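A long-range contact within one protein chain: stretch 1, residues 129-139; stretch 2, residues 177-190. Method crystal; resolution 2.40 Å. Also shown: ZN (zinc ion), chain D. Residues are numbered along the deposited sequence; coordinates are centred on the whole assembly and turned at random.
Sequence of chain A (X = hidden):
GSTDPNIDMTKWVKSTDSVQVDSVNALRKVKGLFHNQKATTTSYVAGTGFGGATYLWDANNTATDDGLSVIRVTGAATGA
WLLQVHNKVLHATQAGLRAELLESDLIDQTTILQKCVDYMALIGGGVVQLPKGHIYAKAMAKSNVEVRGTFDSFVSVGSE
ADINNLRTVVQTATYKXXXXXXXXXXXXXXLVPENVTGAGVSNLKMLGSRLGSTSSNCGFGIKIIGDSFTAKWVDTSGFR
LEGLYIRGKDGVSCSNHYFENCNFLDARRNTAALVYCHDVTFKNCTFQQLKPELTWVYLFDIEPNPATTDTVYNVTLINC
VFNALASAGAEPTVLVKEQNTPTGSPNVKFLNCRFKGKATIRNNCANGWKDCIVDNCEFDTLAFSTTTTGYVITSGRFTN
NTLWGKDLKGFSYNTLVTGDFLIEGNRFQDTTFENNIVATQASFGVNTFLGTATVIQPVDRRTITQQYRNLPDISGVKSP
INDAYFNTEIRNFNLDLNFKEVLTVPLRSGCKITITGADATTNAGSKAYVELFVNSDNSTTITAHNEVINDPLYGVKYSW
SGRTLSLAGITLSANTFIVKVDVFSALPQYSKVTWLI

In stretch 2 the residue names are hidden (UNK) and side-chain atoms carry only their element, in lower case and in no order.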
ATOM      1  N   GLN A 129      26.252 -21.109   9.646  1.00 31.61           N
ATOM      2  CA  GLN A 129      27.035 -19.914   9.926  1.00 32.10           C
ATOM      3  C   GLN A 129      28.373 -20.012   9.207  1.00 30.51           C
ATOM      4  O   GLN A 129      29.073 -21.027   9.322  1.00 29.95           O
ATOM      5  CB  GLN A 129      27.248 -19.760  11.434  1.00 33.48           C
ATOM      6  CG  GLN A 129      28.070 -18.555  11.834  1.00 34.05           C
ATOM      7  CD  GLN A 129      27.329 -17.237  11.600  1.00 34.04           C
ATOM      8  OE1 GLN A 129      26.169 -17.077  12.004  1.00 34.34           O
ATOM      9  NE2 GLN A 129      27.996 -16.290  10.944  1.00 33.53           N
ATOM     10  N   LEU A 130      28.696 -19.008   8.456  1.00 28.20           N
ATOM     11  CA  LEU A 130      30.018 -18.932   7.859  1.00 28.21           C
ATOM     12  C   LEU A 130      30.905 -18.025   8.696  1.00 28.69           C
ATOM     13  O   LEU A 130      30.417 -17.074   9.306  1.00 28.76           O
ATOM     14  CB  LEU A 130      29.970 -18.389   6.431  1.00 27.53           C
ATOM     15  CG  LEU A 130      29.137 -19.216   5.465  1.00 27.28           C
ATOM     16  CD1 LEU A 130      29.175 -18.635   4.064  1.00 26.91           C
ATOM     17  CD2 LEU A 130      29.600 -20.674   5.487  1.00 27.83           C
ATOM     18  N   PRO A 131      32.197 -18.290   8.787  1.00 29.28           N
ATOM     19  CA  PRO A 131      33.097 -17.384   9.503  1.00 29.90           C
ATOM     20  C   PRO A 131      33.485 -16.219   8.600  1.00 29.28           C
ATOM     21  O   PRO A 131      33.101 -16.138   7.446  1.00 28.48           O
ATOM     22  CB  PRO A 131      34.306 -18.275   9.802  1.00 30.97           C
ATOM     23  CG  PRO A 131      34.370 -19.157   8.598  1.00 30.61           C
ATOM     24  CD  PRO A 131      32.923 -19.435   8.212  1.00 29.68           C
ATOM     25  N   LYS A 132      34.301 -15.330   9.136  1.00 30.98           N
ATOM     26  CA  LYS A 132      34.934 -14.330   8.294  1.00 30.47           C
ATOM     27  C   LYS A 132      35.941 -15.002   7.359  1.00 29.61           C
ATOM     28  O   LYS A 132      36.394 -16.123   7.594  1.00 30.35           O
ATOM     29  CB  LYS A 132      35.636 -13.276   9.153  1.00 31.95           C
ATOM     30  CG  LYS A 132      34.684 -12.442   9.998  1.00 33.34           C
ATOM     31  CD  LYS A 132      35.379 -11.249  10.590  1.00 34.20           C
ATOM     32  CE  LYS A 132      36.237 -11.655  11.760  1.00 34.03           C
ATOM     33  NZ  LYS A 132      37.045 -10.498  12.179  1.00 33.79           N
ATOM     34  N   GLY A 133      36.263 -14.311   6.277  1.00 32.79           N
ATOM     35  CA  GLY A 133      37.250 -14.765   5.320  1.00 31.65           C
ATOM     36  C   GLY A 133      36.659 -14.905   3.929  1.00 30.00           C
ATOM     37  O   GLY A 133      35.456 -14.756   3.711  1.00 29.38           O
ATOM     38  N   HIS A 134      37.554 -15.182   2.978  1.00 31.79           N
ATOM     39  CA  HIS A 134      37.155 -15.501   1.613  1.00 30.78           C
ATOM     40  C   HIS A 134      36.929 -17.001   1.514  1.00 30.26           C
ATOM     41  O   HIS A 134      37.755 -17.792   1.983  1.00 30.69           O
ATOM     42  CB  HIS A 134      38.203 -15.042   0.601  1.00 31.31           C
ATOM     43  CG  HIS A 134      38.277 -13.552   0.449  1.00 31.84           C
ATOM     44  ND1 HIS A 134      37.694 -12.877  -0.601  1.00 31.72           N
ATOM     45  CD2 HIS A 134      38.830 -12.601   1.243  1.00 32.76           C
ATOM     46  CE1 HIS A 134      37.912 -11.581  -0.466  1.00 32.43           C
ATOM     47  NE2 HIS A 134      38.591 -11.386   0.649  1.00 33.06           N
ATOM     48  N   ILE A 135      35.789 -17.385   0.950  1.00 33.79           N
ATOM     49  CA  ILE A 135      35.374 -18.776   0.854  1.00 33.51           C
ATOM     50  C   ILE A 135      35.019 -19.055  -0.599  1.00 33.72           C
ATOM     51  O   ILE A 135      34.105 -18.426  -1.148  1.00 33.64           O
ATOM     52  CB  ILE A 135      34.179 -19.071   1.772  1.00 33.06           C
ATOM     53  CG1 ILE A 135      34.522 -18.697   3.214  1.00 33.79           C
ATOM     54  CG2 ILE A 135      33.792 -20.533   1.685  1.00 32.99           C
ATOM     55  CD1 ILE A 135      33.348 -18.747   4.153  1.00 34.07           C
ATOM     56  N   TYR A 136      35.735 -19.987  -1.221  1.00 33.02           N
ATOM     57  CA  TYR A 136      35.407 -20.457  -2.565  1.00 33.87           C
ATOM     58  C   TYR A 136      34.649 -21.765  -2.397  1.00 33.87           C
ATOM     59  O   TYR A 136      35.250 -22.815  -2.156  1.00 34.07           O
ATOM     60  CB  TYR A 136      36.658 -20.642  -3.415  1.00 34.87           C
ATOM     61  CG  TYR A 136      37.414 -19.361  -3.717  1.00 35.20           C
ATOM     62  CD1 TYR A 136      37.136 -18.618  -4.863  1.00 36.03           C
ATOM     63  CD2 TYR A 136      38.424 -18.908  -2.872  1.00 34.97           C
ATOM     64  CE1 TYR A 136      37.832 -17.461  -5.156  1.00 36.50           C
ATOM     65  CE2 TYR A 136      39.120 -17.744  -3.154  1.00 35.50           C
ATOM     66  CZ  TYR A 136      38.822 -17.025  -4.297  1.00 36.21           C
ATOM     67  OH  TYR A 136      39.525 -15.877  -4.589  1.00 36.90           O
ATOM     68  N   ALA A 137      33.327 -21.698  -2.529  1.00 33.91           N
ATOM     69  CA  ALA A 137      32.484 -22.861  -2.288  1.00 34.05           C
ATOM     70  C   ALA A 137      31.069 -22.589  -2.763  1.00 34.61           C
ATOM     71  O   ALA A 137      30.353 -21.796  -2.144  1.00 33.88           O
ATOM     72  CB  ALA A 137      32.463 -23.217  -0.802  1.00 32.99           C
ATOM     73  N   LYS A 138      30.639 -23.252  -3.832  1.00 32.72           N
ATOM     74  CA  LYS A 138      29.286 -23.048  -4.318  1.00 33.69           C
ATOM     75  C   LYS A 138      28.355 -23.989  -3.576  1.00 33.54           C
ATOM     76  O   LYS A 138      28.748 -25.082  -3.179  1.00 33.30           O
ATOM     77  CB  LYS A 138      29.185 -23.246  -5.833  1.00 35.47           C
ATOM     78  CG  LYS A 138      29.435 -24.612  -6.343  1.00 36.33           C
ATOM     79  CD  LYS A 138      29.298 -24.623  -7.860  1.00 38.10           C
ATOM     80  CE  LYS A 138      29.349 -26.042  -8.409  1.00 39.20           C
ATOM     81  NZ  LYS A 138      28.938 -26.090  -9.848  1.00 40.82           N
ATOM     82  N   ALA A 139      27.144 -23.526  -3.326  1.00 31.95           N
ATOM     83  CA  ALA A 139      26.203 -24.253  -2.492  1.00 31.83           C
ATOM     84  C   ALA A 139      24.855 -24.325  -3.178  1.00 33.49           C
ATOM     85  O   ALA A 139      24.404 -23.368  -3.820  1.00 34.25           O
ATOM     86  CB  ALA A 139      26.046 -23.606  -1.113  1.00 30.20           C
ATOM     87  N   UNK A 177      31.425  -6.027   5.588  1.00 30.02           N
ATOM     88  CA  UNK A 177      31.259  -7.471   5.559  1.00 29.72           C
ATOM     89  C   UNK A 177      32.572  -8.160   5.911  1.00 29.75           C
ATOM     90  O   UNK A 177      33.658  -7.682   5.566  1.00 30.03           O
ATOM     91  n   UNK A 177      27.374  -6.760   3.336  1.00 29.50           N
ATOM     92  c   UNK A 177      28.729  -6.689   3.121  1.00 29.95           C
ATOM     93  c   UNK A 177      30.749  -7.920   4.191  1.00 29.87           C
ATOM     94  c   UNK A 177      27.135  -7.656   4.275  1.00 28.99           C
ATOM     95  n   UNK A 177      28.287  -8.165   4.669  1.00 29.15           N
ATOM     96  c   UNK A 177      29.311  -7.579   3.958  1.00 29.68           C
ATOM     97  N   UNK A 178      32.469  -9.259   6.650  1.00 29.35           N
ATOM     98  CA  UNK A 178      33.639 -10.050   6.983  1.00 30.45           C
ATOM     99  C   UNK A 178      33.692 -11.356   6.210  1.00 30.79           C
ATOM    100  O   UNK A 178      34.749 -11.969   6.088  1.00 31.81           O
ATOM    101  N   UNK A 179      32.554 -11.797   5.689  1.00 31.57           N
ATOM    102  CA  UNK A 179      32.471 -13.022   4.914  1.00 31.61           C
ATOM    103  C   UNK A 179      32.377 -12.652   3.438  1.00 31.96           C
ATOM    104  O   UNK A 179      31.494 -11.881   3.046  1.00 32.01           O
ATOM    105  o   UNK A 179      31.358 -14.137   6.744  1.00 31.14           O
ATOM    106  c   UNK A 179      31.262 -13.850   5.347  1.00 31.32           C
ATOM    107  c   UNK A 179      31.194 -15.170   4.564  1.00 31.39           C
ATOM    108  N   UNK A 180      33.290 -13.191   2.627  1.00 30.72           N
ATOM    109  CA  UNK A 180      33.292 -12.967   1.183  1.00 30.59           C
ATOM    110  C   UNK A 180      33.118 -14.312   0.486  1.00 30.86           C
ATOM    111  O   UNK A 180      34.053 -15.124   0.434  1.00 31.90           O
ATOM    112  c   UNK A 180      34.200  -9.799   0.798  1.00 30.55           C
ATOM    113  c   UNK A 180      34.577 -12.275   0.727  1.00 31.43           C
ATOM    114  c   UNK A 180      34.391  -8.556   1.380  1.00 30.46           C
ATOM    115  c   UNK A 180      35.581 -10.787   2.489  1.00 31.90           C
ATOM    116  c   UNK A 180      35.773  -9.551   3.073  1.00 31.77           C
ATOM    117  c   UNK A 180      34.784 -10.931   1.352  1.00 31.26           C
ATOM    118  c   UNK A 180      35.191  -8.437   2.522  1.00 31.06           C
ATOM    119  N   UNK A 181      31.947 -14.512  -0.109  1.00 30.00           N
ATOM    120  CA  UNK A 181      31.527 -15.823  -0.596  1.00 30.12           C
ATOM    121  C   UNK A 181      31.688 -15.869  -2.115  1.00 30.24           C
ATOM    122  O   UNK A 181      31.006 -15.135  -2.843  1.00 29.51           O
ATOM    123  c   UNK A 181      27.082 -20.073  -0.446  1.00 28.97           C
ATOM    124  c   UNK A 181      30.090 -16.082  -0.163  1.00 29.21           C
ATOM    125  c   UNK A 181      30.335 -18.551  -0.727  1.00 30.34           C
ATOM    126  n   UNK A 181      29.534 -19.655  -0.812  1.00 30.28           N
ATOM    127  c   UNK A 181      29.606 -17.473  -0.356  1.00 29.41           C
ATOM    128  c   UNK A 181      25.892 -18.067   0.189  1.00 27.51           C
ATOM    129  c   UNK A 181      28.257 -17.930  -0.202  1.00 28.74           C
ATOM    130  c   UNK A 181      27.051 -17.303   0.144  1.00 27.82           C
ATOM    131  c   UNK A 181      25.917 -19.437  -0.104  1.00 28.08           C
ATOM    132  c   UNK A 181      28.251 -19.304  -0.488  1.00 29.31           C
ATOM    133  N   UNK A 182      32.608 -16.707  -2.585  1.00 31.26           N
ATOM    134  CA  UNK A 182      32.864 -16.918  -4.001  1.00 31.58           C
ATOM    135  C   UNK A 182      32.364 -18.292  -4.403  1.00 31.69           C
ATOM    136  O   UNK A 182      32.080 -19.145  -3.561  1.00 31.80           O
ATOM    137  c   UNK A 182      36.320 -13.842  -3.850  1.00 33.69           C
ATOM    138  c   UNK A 182      35.394 -15.322  -2.522  1.00 33.17           C
ATOM    139  c   UNK A 182      35.094 -15.671  -3.796  1.00 33.09           C
ATOM    140  n   UNK A 182      36.142 -14.173  -2.584  1.00 33.50           N
ATOM    141  n   UNK A 182      35.699 -14.731  -4.603  1.00 33.43           N
ATOM    142  c   UNK A 182      34.355 -16.848  -4.352  1.00 32.86           C
ATOM    143  N   UNK A 183      32.310 -18.510  -5.710  1.00 31.79           N
ATOM    144  CA  UNK A 183      32.005 -19.812  -6.276  1.00 32.09           C
ATOM    145  C   UNK A 183      33.288 -20.545  -6.643  1.00 33.52           C
ATOM    146  O   UNK A 183      34.352 -19.947  -6.805  1.00 34.24           O
ATOM    147  c   UNK A 183      31.117 -19.676  -7.513  1.00 31.41           C
ATOM    148  o   UNK A 183      30.860 -20.954  -8.072  1.00 31.76           O
ATOM    149  N   UNK A 184      33.172 -21.860  -6.796  1.00 35.61           N
ATOM    150  CA  UNK A 184      34.294 -22.677  -7.233  1.00 35.83           C
ATOM    151  C   UNK A 184      34.379 -22.829  -8.747  1.00 36.71           C
ATOM    152  O   UNK A 184      35.339 -23.444  -9.225  1.00 37.06           O
ATOM    153  c   UNK A 184      34.226 -24.061  -6.591  1.00 36.16           C
ATOM    154  o   UNK A 184      33.022 -24.722  -6.932  1.00 35.49           O
ATOM    155  N   UNK A 185      33.412 -22.313  -9.505  1.00 43.83           N
ATOM    156  CA  UNK A 185      33.460 -22.341 -10.971  1.00 44.73           C
ATOM    157  C   UNK A 185      32.745 -21.097 -11.509  1.00 45.16           C
ATOM    158  O   UNK A 185      32.552 -20.112 -10.786  1.00 44.74           O
ATOM    159  o   UNK A 185      30.903 -24.994 -11.158  1.00 44.64           O
ATOM    160  o   UNK A 185      30.660 -22.840 -10.881  1.00 44.63           O
ATOM    161  c   UNK A 185      31.372 -23.834 -11.161  1.00 44.77           C
ATOM    162  c   UNK A 185      32.859 -23.657 -11.508  1.00 45.02           C
ATOM    163  N   UNK A 186      32.338 -21.147 -12.782  1.00 34.78           N
ATOM    164  CA  UNK A 186      31.709 -20.039 -13.468  1.00 35.25           C
ATOM    165  C   UNK A 186      30.196 -20.013 -13.453  1.00 35.38           C
ATOM    166  O   UNK A 186      29.603 -19.162 -14.124  1.00 35.81           O
ATOM    167  N   UNK A 187      29.547 -20.900 -12.700  1.00 37.13           N
ATOM    168  CA  UNK A 187      28.097 -21.013 -12.740  1.00 37.12           C
ATOM    169  C   UNK A 187      27.444 -20.022 -11.782  1.00 36.43           C
ATOM    170  O   UNK A 187      27.121 -18.899 -12.182  1.00 36.78           O
ATOM    171  c   UNK A 187      27.668 -22.457 -12.444  1.00 36.66           C
ATOM    172  o   UNK A 187      28.286 -22.951 -11.266  1.00 35.76           O
ATOM    173  N   UNK A 188      27.230 -20.420 -10.529  1.00 32.66           N
ATOM    174  CA  UNK A 188      26.632 -19.529  -9.542  1.00 31.85           C
ATOM    175  C   UNK A 188      27.235 -19.813  -8.176  1.00 30.94           C
ATOM    176  O   UNK A 188      27.857 -20.857  -7.961  1.00 30.83           O
ATOM    177  c   UNK A 188      25.102 -19.662  -9.493  1.00 31.25           C
ATOM    178  c   UNK A 188      24.578 -20.945  -8.872  1.00 30.29           C
ATOM    179  c   UNK A 188      24.751 -22.141  -9.796  1.00 30.93           C
ATOM    180  o   UNK A 188      24.448 -22.063 -10.989  1.00 31.74           O
ATOM    181  n   UNK A 188      25.209 -23.265  -9.243  1.00 30.59           N
ATOM    182  N   UNK A 189      27.059 -18.865  -7.251  1.00 28.25           N
ATOM    183  CA  UNK A 189      27.512 -19.099  -5.885  1.00 28.55           C
ATOM    184  C   UNK A 189      26.466 -19.885  -5.107  1.00 28.21           C
ATOM    185  O   UNK A 189      26.766 -20.929  -4.511  1.00 28.84           O
ATOM    186  c   UNK A 189      28.840 -16.940  -5.949  1.00 28.69           C
ATOM    187  c   UNK A 189      28.344 -18.045  -3.755  1.00 28.66           C
ATOM    188  c   UNK A 189      27.833 -17.772  -5.169  1.00 28.26           C
ATOM    189  N   UNK A 190      25.218 -19.414  -5.143  1.00 27.89           N
ATOM    190  CA  UNK A 190      24.129 -19.920  -4.311  1.00 27.74           C
ATOM    191  C   UNK A 190      22.926 -20.227  -5.205  1.00 27.37           C
ATOM    192  O   UNK A 190      22.210 -19.317  -5.634  1.00 26.64           O
ATOM    193  o   UNK A 190      20.867 -20.882   1.231  1.00 31.57           O
ATOM    194  c   UNK A 190      22.999 -19.440  -2.056  1.00 27.45           C
ATOM    195  c   UNK A 190      21.455 -19.074  -0.201  1.00 29.24           C
ATOM    196  c   UNK A 190      22.381 -21.276  -0.601  1.00 29.01           C
ATOM    197  c   UNK A 190      21.567 -20.410   0.143  1.00 29.89           C
ATOM    198  c   UNK A 190      22.171 -18.596  -1.297  1.00 27.74           C
ATOM    199  c   UNK A 190      23.077 -20.788  -1.698  1.00 28.24           C
ATOM    200  c   UNK A 190      23.770 -18.896  -3.239  1.00 27.19           C
TER
HETATM  201 ZN    ZN D 801      39.307  -9.686   1.400  1.00 35.61          ZN
HETATM  202  O   HOH W   1      25.650 -23.111  -6.527  1.00 35.34           O
HETATM  203  O   HOH W   2      41.309  -8.973   1.048  1.00 36.49           O
HETATM  204  O   HOH W   3      38.141  -7.920   0.041  1.00 32.51           O
HETATM  205  O   HOH W   4      39.465  -9.920   3.375  1.00 31.53           O

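Position 177 carries one carbon and then a five-membered ring of three carbons and two nitrogens, which leads away from stretch 1: histidine. Position 178 has no side-chain atoms and is glycine. A CB here would lie 2.8 Å from Lys132 CG, a clash, so the bare backbone lets the chains close up and Gly133 N donate to Gly178 O (2.8 Å).

At 179 one carbon bears a carbon, packed on Leu130, and an oxygen that reaches Pro131 O: threonine. The branches serve two needs, OG1 of Thr179 donating to Pro131 O (2.7 Å) while CG2 of Thr179 packs on Leu130 CB (3.9 Å).

Position 180 has one carbon and a six-carbon ring without oxygen, lying along the His134 ring: phenylalanine. The flat apolar ring makes an offset stack with that of His134, centroids 4.6 Å apart, and CB of Phe180 sits over the face of the same imidazole.

At 181 a carbon leads to fused five- and six-membered rings of eight carbons and one nitrogen, the nitrogen meeting Ala137 O: tryptophan. NE1 of Trp181 donates to Ala137 O (2.7 Å), while its rings offer a face to Leu130 and an edge to CB of Ala139.

Position 182 again shows a five-membered ring with two nitrogens, against the rings of Tyr136 and His134: histidine. It stacks, offset, with Tyr136, and NE2 of His182 accepts from ND1 of His134 (2.8 Å). The other nitrogen of that partner, NE2 of His134, binds zinc at 2.0 Å, so the bond steadies a metal ligand.

Position 183 has one carbon and one oxygen, near Lys138: serine. OG of Ser183 lies 3.6 Å from CB of Lys138 and donates to the backbone O of position 188 (3.0 Å), bracing the loop. At 184 one carbon again carries one oxygen, against the Lys138 side chain: serine. OG of Ser184 is 3.6 Å from CG of Lys138, and its hydroxyl is hydrogen-bonded elsewhere in the structure. At 185 two carbons end in two oxygens, one meeting the Lys138 amine: aspartate. OD2 of Asp185 forms a salt bridge with NZ of Lys138 (2.6 Å).

Position 186, lacking a side chain, is glycine and makes no contact. Position 187, a carbon and an oxygen near the Lys138 amine, is serine, whose OG donates to OD1 of Asp185 (2.4 Å, very short). At 188 three carbons end in oxygen and nitrogen, linked through water 1 to Ala139 O: glutamine.

Position 189, one carbon bearing two, points away and is valine; Ala139 N donates to Val189 O (2.9 Å). Position 190, one carbon and a six-carbon ring bearing oxygen, beside Ala139, is tyrosine; CD1 of Tyr190 packs on CB of Ala139 (4.1 Å).

The contact is thus a parallel strand pairing, knit by alternating backbone hydrogen bonds. Aromatic rings stack on the face with His134 and Tyr136, Trp181 packs on the other, and Lys138 ties down the loop beyond.

Stretch 2 177-190: HGTFWHSSDGSQVY
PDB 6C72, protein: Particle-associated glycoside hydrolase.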